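Local coordinates for protein endoglucanase (Humicola insolens, PDB 1DYS) that hydrolyses internal beta-1,4-glucosidic linkages in cellulose as a family 6 endoglucanase, contributing to the recycling of plant biomass, at residues Val81-Cys93 with Leu102-Tyr116. Residues are numbered along the deposited sequence; the frame is centred on the assembly and turned at random.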
ATOM      1  N   VAL A  81      11.685 -14.939  18.085  1.00 15.36           N
ATOM      2  CA  VAL A  81      11.235 -13.868  17.183  1.00 15.23           C
ATOM      3  C   VAL A  81      10.045 -14.272  16.318  1.00 18.65           C
ATOM      4  O   VAL A  81      10.149 -15.308  15.678  1.00 14.58           O
ATOM      5  CB  VAL A  81      12.413 -13.569  16.218  1.00 19.78           C
ATOM      6  CG1 VAL A  81      12.011 -12.551  15.149  1.00 16.80           C
ATOM      7  CG2 VAL A  81      13.611 -13.085  17.019  1.00 18.73           C
ATOM      8  N   GLY A  82       8.962 -13.497  16.308  1.00 13.32           N
ATOM      9  CA  GLY A  82       7.834 -13.851  15.427  1.00 14.02           C
ATOM     10  C   GLY A  82       8.000 -13.024  14.142  1.00 12.83           C
ATOM     11  O   GLY A  82       8.140 -11.802  14.218  1.00 11.47           O
ATOM     12  N   LEU A  83       7.901 -13.740  13.007  1.00 11.68           N
ATOM     13  CA  LEU A  83       7.964 -13.071  11.694  1.00 12.33           C
ATOM     14  C   LEU A  83       6.725 -13.488  10.890  1.00 13.16           C
ATOM     15  O   LEU A  83       6.362 -14.665  10.936  1.00 13.82           O
ATOM     16  CB  LEU A  83       9.194 -13.471  10.870  1.00 11.71           C
ATOM     17  CG  LEU A  83      10.540 -13.084  11.501  1.00 14.81           C
ATOM     18  CD1 LEU A  83      11.661 -13.626  10.595  1.00 14.82           C
ATOM     19  CD2 LEU A  83      10.637 -11.593  11.690  1.00 13.22           C
ATOM     20  N   VAL A  84       6.169 -12.561  10.112  1.00 11.69           N
ATOM     21  CA  VAL A  84       5.009 -12.913   9.269  1.00  9.75           C
ATOM     22  C   VAL A  84       5.530 -12.909   7.817  1.00 11.01           C
ATOM     23  O   VAL A  84       6.069 -11.901   7.405  1.00 14.07           O
ATOM     24  CB  VAL A  84       3.863 -11.895   9.381  1.00 12.58           C
ATOM     25  CG1 VAL A  84       2.647 -12.467   8.642  1.00 15.29           C
ATOM     26  CG2 VAL A  84       3.476 -11.673  10.850  1.00 11.72           C
ATOM     27  N   LEU A  85       5.489 -14.067   7.175  1.00 12.20           N
ATOM     28  CA  LEU A  85       5.961 -14.184   5.780  1.00 11.40           C
ATOM     29  C   LEU A  85       4.687 -13.976   4.976  1.00 12.29           C
ATOM     30  O   LEU A  85       3.776 -14.825   4.999  1.00 13.55           O
ATOM     31  CB  LEU A  85       6.572 -15.585   5.621  1.00 13.55           C
ATOM     32  CG  LEU A  85       7.285 -15.833   4.293  1.00 12.40           C
ATOM     33  CD1 LEU A  85       8.417 -16.823   4.515  1.00 15.19           C
ATOM     34  CD2 LEU A  85       6.300 -16.328   3.250  1.00 17.10           C
ATOM     35  N   TYR A  86       4.616 -12.813   4.319  1.00 13.64           N
ATOM     36  CA  TYR A  86       3.360 -12.408   3.686  1.00 10.83           C
ATOM     37  C   TYR A  86       3.586 -11.632   2.395  1.00 15.34           C
ATOM     38  O   TYR A  86       3.527 -10.410   2.428  1.00 14.86           O
ATOM     39  CB  TYR A  86       2.565 -11.562   4.702  1.00 12.42           C
ATOM     40  CG  TYR A  86       1.239 -10.996   4.331  1.00 12.60           C
ATOM     41  CD1 TYR A  86       0.211 -11.763   3.790  1.00  9.94           C
ATOM     42  CD2 TYR A  86       0.952  -9.633   4.514  1.00 13.74           C
ATOM     43  CE1 TYR A  86      -1.049 -11.251   3.484  1.00 12.13           C
ATOM     44  CE2 TYR A  86      -0.271  -9.095   4.197  1.00 16.78           C
ATOM     45  CZ  TYR A  86      -1.274  -9.900   3.678  1.00 15.36           C
ATOM     46  OH  TYR A  86      -2.495  -9.331   3.373  1.00 14.76           O
ATOM     47  N   ASN A  87       3.873 -12.362   1.323  1.00 15.39           N
ATOM     48  CA  ASN A  87       4.025 -11.655   0.019  1.00 10.89           C
ATOM     49  C   ASN A  87       3.604 -12.537  -1.130  1.00 12.51           C
ATOM     50  O   ASN A  87       4.143 -12.445  -2.266  1.00 14.17           O
ATOM     51  CB  ASN A  87       5.465 -11.170  -0.095  1.00 12.53           C
ATOM     52  CG  ASN A  87       5.594 -10.037  -1.121  1.00 15.12           C
ATOM     53  OD1 ASN A  87       4.616  -9.392  -1.495  1.00 13.51           O
ATOM     54  ND2 ASN A  87       6.815  -9.806  -1.566  1.00 14.63           N
ATOM     55  N   LEU A  88       2.589 -13.377  -0.921  1.00 12.48           N
ATOM     56  CA  LEU A  88       2.150 -14.282  -1.991  1.00 13.76           C
ATOM     57  C   LEU A  88       1.738 -13.561  -3.249  1.00 13.37           C
ATOM     58  O   LEU A  88       1.129 -12.478  -3.277  1.00 14.66           O
ATOM     59  CB  LEU A  88       0.879 -15.007  -1.449  1.00 16.32           C
ATOM     60  CG  LEU A  88       0.491 -16.334  -2.102  1.00 16.68           C
ATOM     61  CD1 LEU A  88       1.571 -17.381  -1.858  1.00 16.55           C
ATOM     62  CD2 LEU A  88      -0.856 -16.798  -1.544  1.00 16.00           C
ATOM     63  N   PRO A  89       2.083 -14.139  -4.388  1.00 15.44           N
ATOM     64  CA  PRO A  89       1.612 -13.568  -5.646  1.00 15.41           C
ATOM     65  C   PRO A  89       0.097 -13.671  -5.669  1.00 15.17           C
ATOM     66  O   PRO A  89      -0.533 -14.658  -5.220  1.00 14.69           O
ATOM     67  CB  PRO A  89       2.235 -14.405  -6.782  1.00 15.65           C
ATOM     68  CG  PRO A  89       3.297 -15.145  -6.047  1.00 15.43           C
ATOM     69  CD  PRO A  89       2.893 -15.330  -4.588  1.00 12.94           C
ATOM     70  N   ASP A  90      -0.580 -12.615  -6.102  1.00 12.82           N
ATOM     71  CA  ASP A  90      -2.031 -12.509  -6.131  1.00 16.10           C
ATOM     72  C   ASP A  90      -2.635 -12.673  -4.734  1.00 19.34           C
ATOM     73  O   ASP A  90      -3.692 -13.299  -4.511  1.00 17.20           O
ATOM     74  CB  ASP A  90      -2.659 -13.547  -7.078  1.00 13.45           C
ATOM     75  CG  ASP A  90      -2.407 -13.193  -8.537  1.00 24.51           C
ATOM     76  OD1 ASP A  90      -1.662 -12.215  -8.778  1.00 19.04           O
ATOM     77  OD2 ASP A  90      -2.946 -13.908  -9.419  1.00 18.33           O
ATOM     78  N   ARG A  91      -1.906 -12.129  -3.774  1.00 13.43           N
ATOM     79  CA  ARG A  91      -2.239 -12.104  -2.355  1.00 14.50           C
ATOM     80  C   ARG A  91      -3.673 -11.682  -2.091  1.00 14.98           C
ATOM     81  O   ARG A  91      -4.202 -10.812  -2.783  1.00 15.76           O
ATOM     82  CB  ARG A  91      -1.320 -11.052  -1.696  1.00 13.98           C
ATOM     83  CG  ARG A  91      -1.038 -11.333  -0.217  1.00 13.34           C
ATOM     84  CD  ARG A  91       0.130 -10.496   0.283  1.00 13.92           C
ATOM     85  NE  ARG A  91      -0.232  -9.060   0.388  1.00 13.23           N
ATOM     86  CZ  ARG A  91       0.654  -8.183   0.860  1.00 12.35           C
ATOM     87  NH1 ARG A  91       1.891  -8.463   1.273  1.00 13.29           N
ATOM     88  NH2 ARG A  91       0.239  -6.889   0.899  1.00 14.70           N
ATOM     89  N   ASP A  92      -4.355 -12.397  -1.155  1.00 11.96           N
ATOM     90  CA  ASP A  92      -5.746 -12.100  -0.839  1.00 17.95           C
ATOM     91  C   ASP A  92      -6.604 -12.084  -2.106  1.00 15.83           C
ATOM     92  O   ASP A  92      -7.333 -11.145  -2.400  1.00 13.78           O
ATOM     93  CB  ASP A  92      -5.887 -10.757  -0.121  1.00 14.41           C
ATOM     94  CG  ASP A  92      -5.154 -10.761   1.207  1.00 16.54           C
ATOM     95  OD1 ASP A  92      -5.632 -11.520   2.081  1.00 18.60           O
ATOM     96  OD2 ASP A  92      -4.129 -10.072   1.432  1.00 16.72           O
ATOM     97  N   CYS A  93      -6.601 -13.252  -2.791  1.00 14.74           N
ATOM     98  CA  CYS A  93      -7.198 -13.261  -4.135  1.00 18.87           C
ATOM     99  C   CYS A  93      -8.662 -12.925  -4.170  1.00 16.21           C
ATOM    100  O   CYS A  93      -9.239 -12.461  -5.175  1.00 21.36           O
ATOM    101  CB  CYS A  93      -6.888 -14.595  -4.838  1.00 17.56           C
ATOM    102  SG  CYS A  93      -7.699 -16.025  -4.100  1.00 17.27           S
ATOM    103  N   LEU A 102       3.351  -8.551  -5.726  1.00 14.14           N
ATOM    104  CA  LEU A 102       3.555  -9.647  -6.673  1.00 15.84           C
ATOM    105  C   LEU A 102       2.235 -10.117  -7.275  1.00 13.78           C
ATOM    106  O   LEU A 102       1.234 -10.273  -6.608  1.00 13.84           O
ATOM    107  CB  LEU A 102       4.255 -10.844  -6.020  1.00 14.72           C
ATOM    108  CG  LEU A 102       5.595 -10.523  -5.363  1.00 13.44           C
ATOM    109  CD1 LEU A 102       6.205 -11.809  -4.812  1.00 15.55           C
ATOM    110  CD2 LEU A 102       6.572  -9.887  -6.333  1.00 15.65           C
ATOM    111  N   LYS A 103       2.282 -10.258  -8.584  1.00 15.05           N
ATOM    112  CA  LYS A 103       1.124 -10.714  -9.369  1.00 18.34           C
ATOM    113  C   LYS A 103       1.545 -11.901 -10.216  1.00 17.23           C
ATOM    114  O   LYS A 103       2.637 -11.882 -10.808  1.00 16.83           O
ATOM    115  CB  LYS A 103       0.636  -9.565 -10.265  1.00 15.93           C
ATOM    116  CG  LYS A 103       0.239  -8.317  -9.470  1.00 14.26           C
ATOM    117  CD  LYS A 103      -0.423  -7.267 -10.325  1.00 20.35           C
ATOM    118  CE  LYS A 103      -1.226  -6.284  -9.452  1.00 18.89           C
ATOM    119  NZ  LYS A 103      -1.908  -5.315 -10.375  1.00 20.43           N
ATOM    120  N   LEU A 104       0.686 -12.913 -10.309  1.00 17.62           N
ATOM    121  CA  LEU A 104       1.070 -14.102 -11.078  1.00 19.92           C
ATOM    122  C   LEU A 104       1.321 -13.761 -12.534  1.00 19.44           C
ATOM    123  O   LEU A 104       2.302 -14.270 -13.086  1.00 18.23           O
ATOM    124  CB  LEU A 104       0.067 -15.237 -10.909  1.00 14.04           C
ATOM    125  CG  LEU A 104       0.034 -15.881  -9.511  1.00 17.18           C
ATOM    126  CD1 LEU A 104      -1.183 -16.781  -9.441  1.00 18.42           C
ATOM    127  CD2 LEU A 104       1.327 -16.644  -9.257  1.00 17.13           C
ATOM    128  N   SER A 105       0.542 -12.834 -13.087  1.00 18.96           N
ATOM    129  CA  SER A 105       0.704 -12.418 -14.473  1.00 20.51           C
ATOM    130  C   SER A 105       1.896 -11.501 -14.712  1.00 23.29           C
ATOM    131  O   SER A 105       2.097 -11.063 -15.860  1.00 23.43           O
ATOM    132  CB  SER A 105      -0.607 -11.739 -14.899  1.00 21.63           C
ATOM    133  OG  SER A 105      -0.904 -10.634 -14.063  1.00 18.93           O
ATOM    134  N   GLN A 106       2.681 -11.161 -13.699  1.00 21.97           N
ATOM    135  CA  GLN A 106       3.884 -10.373 -13.798  1.00 16.00           C
ATOM    136  C   GLN A 106       5.043 -11.175 -13.214  1.00 18.59           C
ATOM    137  O   GLN A 106       5.823 -10.722 -12.369  1.00 18.41           O
ATOM    138  CB  GLN A 106       3.774  -9.006 -13.111  1.00 16.42           C
ATOM    139  CG  GLN A 106       2.640  -8.117 -13.644  1.00 19.64           C
ATOM    140  CD  GLN A 106       2.487  -6.860 -12.797  1.00 30.90           C
ATOM    141  OE1 GLN A 106       3.036  -6.713 -11.694  1.00 24.11           O
ATOM    142  NE2 GLN A 106       1.672  -5.937 -13.323  1.00 24.20           N
ATOM    143  N   ASN A 107       5.151 -12.435 -13.668  1.00 17.89           N
ATOM    144  CA  ASN A 107       6.181 -13.376 -13.267  1.00 16.26           C
ATOM    145  C   ASN A 107       6.232 -13.513 -11.749  1.00 18.05           C
ATOM    146  O   ASN A 107       7.279 -13.734 -11.171  1.00 20.14           O
ATOM    147  CB  ASN A 107       7.546 -12.939 -13.819  1.00 19.79           C
ATOM    148  CG  ASN A 107       8.673 -13.947 -13.720  1.00 17.57           C
ATOM    149  OD1 ASN A 107       9.829 -13.520 -13.538  1.00 26.88           O
ATOM    150  ND2 ASN A 107       8.439 -15.245 -13.856  1.00 15.24           N
ATOM    151  N   GLY A 108       5.092 -13.411 -11.086  1.00 18.99           N
ATOM    152  CA  GLY A 108       5.073 -13.341  -9.618  1.00 13.67           C
ATOM    153  C   GLY A 108       5.558 -14.553  -8.886  1.00 16.60           C
ATOM    154  O   GLY A 108       6.178 -14.434  -7.807  1.00 16.83           O
ATOM    155  N   LEU A 109       5.277 -15.753  -9.392  1.00 15.55           N
ATOM    156  CA  LEU A 109       5.769 -16.949  -8.760  1.00 17.89           C
ATOM    157  C   LEU A 109       7.284 -16.993  -8.726  1.00 15.95           C
ATOM    158  O   LEU A 109       7.883 -17.196  -7.670  1.00 15.07           O
ATOM    159  CB  LEU A 109       5.175 -18.192  -9.464  1.00 21.55           C
ATOM    160  CG  LEU A 109       5.719 -19.463  -8.810  1.00 16.19           C
ATOM    161  CD1 LEU A 109       5.213 -19.534  -7.354  1.00 23.18           C
ATOM    162  CD2 LEU A 109       5.268 -20.711  -9.551  1.00 19.38           C
ATOM    163  N   ASN A 110       7.967 -16.701  -9.852  1.00 17.29           N
ATOM    164  CA  ASN A 110       9.419 -16.692  -9.825  1.00 20.46           C
ATOM    165  C   ASN A 110       9.987 -15.620  -8.896  1.00 18.61           C
ATOM    166  O   ASN A 110      10.943 -15.917  -8.177  1.00 19.34           O
ATOM    167  CB  ASN A 110      10.005 -16.485 -11.238  1.00 23.88           C
ATOM    168  CG  ASN A 110       9.936 -17.779 -12.023  1.00 27.93           C
ATOM    169  OD1 ASN A 110       9.653 -17.810 -13.235  1.00 30.25           O
ATOM    170  ND2 ASN A 110      10.196 -18.882 -11.330  1.00 32.83           N
ATOM    171  N   ARG A 111       9.426 -14.420  -8.880  1.00 20.77           N
ATOM    172  CA  ARG A 111       9.883 -13.301  -8.054  1.00 17.52           C
ATOM    173  C   ARG A 111       9.688 -13.634  -6.552  1.00 12.78           C
ATOM    174  O   ARG A 111      10.559 -13.347  -5.735  1.00 16.87           O
ATOM    175  CB  ARG A 111       9.189 -12.002  -8.414  1.00 19.76           C
ATOM    176  CG  ARG A 111       9.336 -11.516  -9.858  1.00 20.68           C
ATOM    177  CD  ARG A 111       8.485 -10.269 -10.111  1.00 19.60           C
ATOM    178  NE  ARG A 111       8.905  -9.676 -11.402  1.00 24.33           N
ATOM    179  CZ  ARG A 111       8.253  -8.649 -11.959  1.00 25.75           C
ATOM    180  NH1 ARG A 111       7.207  -8.062 -11.385  1.00 23.72           N
ATOM    181  NH2 ARG A 111       8.708  -8.199 -13.129  1.00 28.92           N
ATOM    182  N   TYR A 112       8.556 -14.279  -6.257  1.00 16.65           N
ATOM    183  CA  TYR A 112       8.317 -14.740  -4.884  1.00 17.96           C
ATOM    184  C   TYR A 112       9.382 -15.743  -4.447  1.00 15.90           C
ATOM    185  O   TYR A 112       9.930 -15.617  -3.348  1.00 16.47           O
ATOM    186  CB  TYR A 112       6.983 -15.433  -4.765  1.00 17.04           C
ATOM    187  CG  TYR A 112       6.520 -15.880  -3.402  1.00 13.37           C
ATOM    188  CD1 TYR A 112       6.048 -14.986  -2.456  1.00 16.21           C
ATOM    189  CD2 TYR A 112       6.520 -17.228  -3.105  1.00 15.93           C
ATOM    190  CE1 TYR A 112       5.592 -15.464  -1.223  1.00 15.95           C
ATOM    191  CE2 TYR A 112       6.052 -17.701  -1.880  1.00 18.62           C
ATOM    192  CZ  TYR A 112       5.579 -16.793  -0.948  1.00 17.89           C
ATOM    193  OH  TYR A 112       5.125 -17.284   0.257  1.00 14.52           O
ATOM    194  N   LYS A 113       9.681 -16.734  -5.309  1.00 16.36           N
ATOM    195  CA  LYS A 113      10.780 -17.619  -4.867  1.00 17.52           C
ATOM    196  C   LYS A 113      12.129 -16.930  -4.738  1.00 18.91           C
ATOM    197  O   LYS A 113      12.828 -17.090  -3.719  1.00 17.56           O
ATOM    198  CB  LYS A 113      10.954 -18.764  -5.878  1.00 18.04           C
ATOM    199  CG  LYS A 113       9.678 -19.545  -6.065  1.00 16.40           C
ATOM    200  CD  LYS A 113       9.917 -20.673  -7.096  1.00 23.83           C
ATOM    201  CE  LYS A 113       8.740 -21.641  -7.035  1.00 24.00           C
ATOM    202  NZ  LYS A 113       8.690 -22.496  -8.250  1.00 30.37           N
ATOM    203  N   ASN A 114      12.582 -16.257  -5.801  1.00 17.28           N
ATOM    204  CA  ASN A 114      13.947 -15.768  -5.872  1.00 19.38           C
ATOM    205  C   ASN A 114      14.201 -14.443  -5.198  1.00 19.48           C
ATOM    206  O   ASN A 114      15.315 -14.276  -4.672  1.00 17.22           O
ATOM    207  CB  ASN A 114      14.340 -15.686  -7.378  1.00 24.81           C
ATOM    208  CG  ASN A 114      14.164 -17.077  -7.995  1.00 24.65           C
ATOM    209  OD1 ASN A 114      14.559 -18.078  -7.412  1.00 31.58           O
ATOM    210  ND2 ASN A 114      13.545 -17.183  -9.161  1.00 36.52           N
ATOM    211  N   GLU A 115      13.250 -13.538  -5.168  1.00 16.28           N
ATOM    212  CA  GLU A 115      13.479 -12.228  -4.580  1.00 14.50           C
ATOM    213  C   GLU A 115      12.878 -12.097  -3.170  1.00 15.88           C
ATOM    214  O   GLU A 115      13.262 -11.096  -2.544  1.00 16.27           O
ATOM    215  CB  GLU A 115      12.876 -11.140  -5.489  1.00 19.55           C
ATOM    216  CG  GLU A 115      13.608 -10.971  -6.814  1.00 22.17           C
ATOM    217  CD  GLU A 115      13.062  -9.813  -7.638  1.00 22.87           C
ATOM    218  OE1 GLU A 115      13.116  -8.635  -7.210  1.00 27.70           O
ATOM    219  OE2 GLU A 115      12.499 -10.061  -8.717  1.00 23.83           O
ATOM    220  N   TYR A 116      12.022 -13.054  -2.782  1.00 15.52           N
ATOM    221  CA  TYR A 116      11.415 -12.915  -1.447  1.00 17.64           C
ATOM    222  C   TYR A 116      11.687 -14.138  -0.564  1.00 16.03           C
ATOM    223  O   TYR A 116      12.378 -13.899   0.438  1.00 15.92           O
ATOM    224  CB  TYR A 116       9.937 -12.549  -1.577  1.00 13.83           C
ATOM    225  CG  TYR A 116       9.243 -12.425  -0.234  1.00 13.56           C
ATOM    226  CD1 TYR A 116       9.378 -11.282   0.545  1.00 13.73           C
ATOM    227  CD2 TYR A 116       8.504 -13.479   0.265  1.00 13.86           C
ATOM    228  CE1 TYR A 116       8.769 -11.178   1.797  1.00 13.57           C
ATOM    229  CE2 TYR A 116       7.886 -13.393   1.528  1.00 14.58           C
ATOM    230  CZ  TYR A 116       8.015 -12.237   2.258  1.00 15.69           C
ATOM    231  OH  TYR A 116       7.417 -12.127   3.504  1.00 13.22           O
TER
HETATM  232  O   HOH W   1       2.320  -9.905  -3.165  1.00 13.78           O
HETATM  233  O   HOH W   2      -2.256 -12.945 -11.987  1.00 17.88           O
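Asn-87 CB lies over one face of the Tyr-116 ring, 3.6 Å from its centroid in a CH-pi contact, while Leu-85 CD2 sits in plane at the ring edge. Pro-89 CD covers a face of Tyr-112 nearer the rim, and Leu-102 CD1 meets that ring's edge. With CG anti to the backbone N (chi1 179°), Tyr-116 reaches from helix 108-126 to the end of strand 79-85, where its OH accepts the Tyr-86 N-H at 3.0 Å and also bonds Ile-53 O. A phenylalanine here would probably leave the Tyr-86 amide and the Ile-53 carbonyl without their shared hydroxyl. Tyr-112 OH pairs instead with Glu-137, and Asn-87 ND2 with Glu-101. Nearer the start of 102-116, Asp-90 N donates to Leu-102 O (3.0 Å), and Asp-90 OD1 takes the Leu-104 N-H at 2.9 Å from above the carboxylate plane. Leu-104 CD2 presses on Pro-89 CB at a tight 3.5 Å. Tyr-86 OH donates to Asp-92 OD2. The contact joins strand 79-85 and its following loop to the start of helix 108-126, a beta-alpha connection whose type II turn from Leu-88 to Arg-91 leads to Asp-92, the probable proton donor, in the active site of the distorted family 6 barrel.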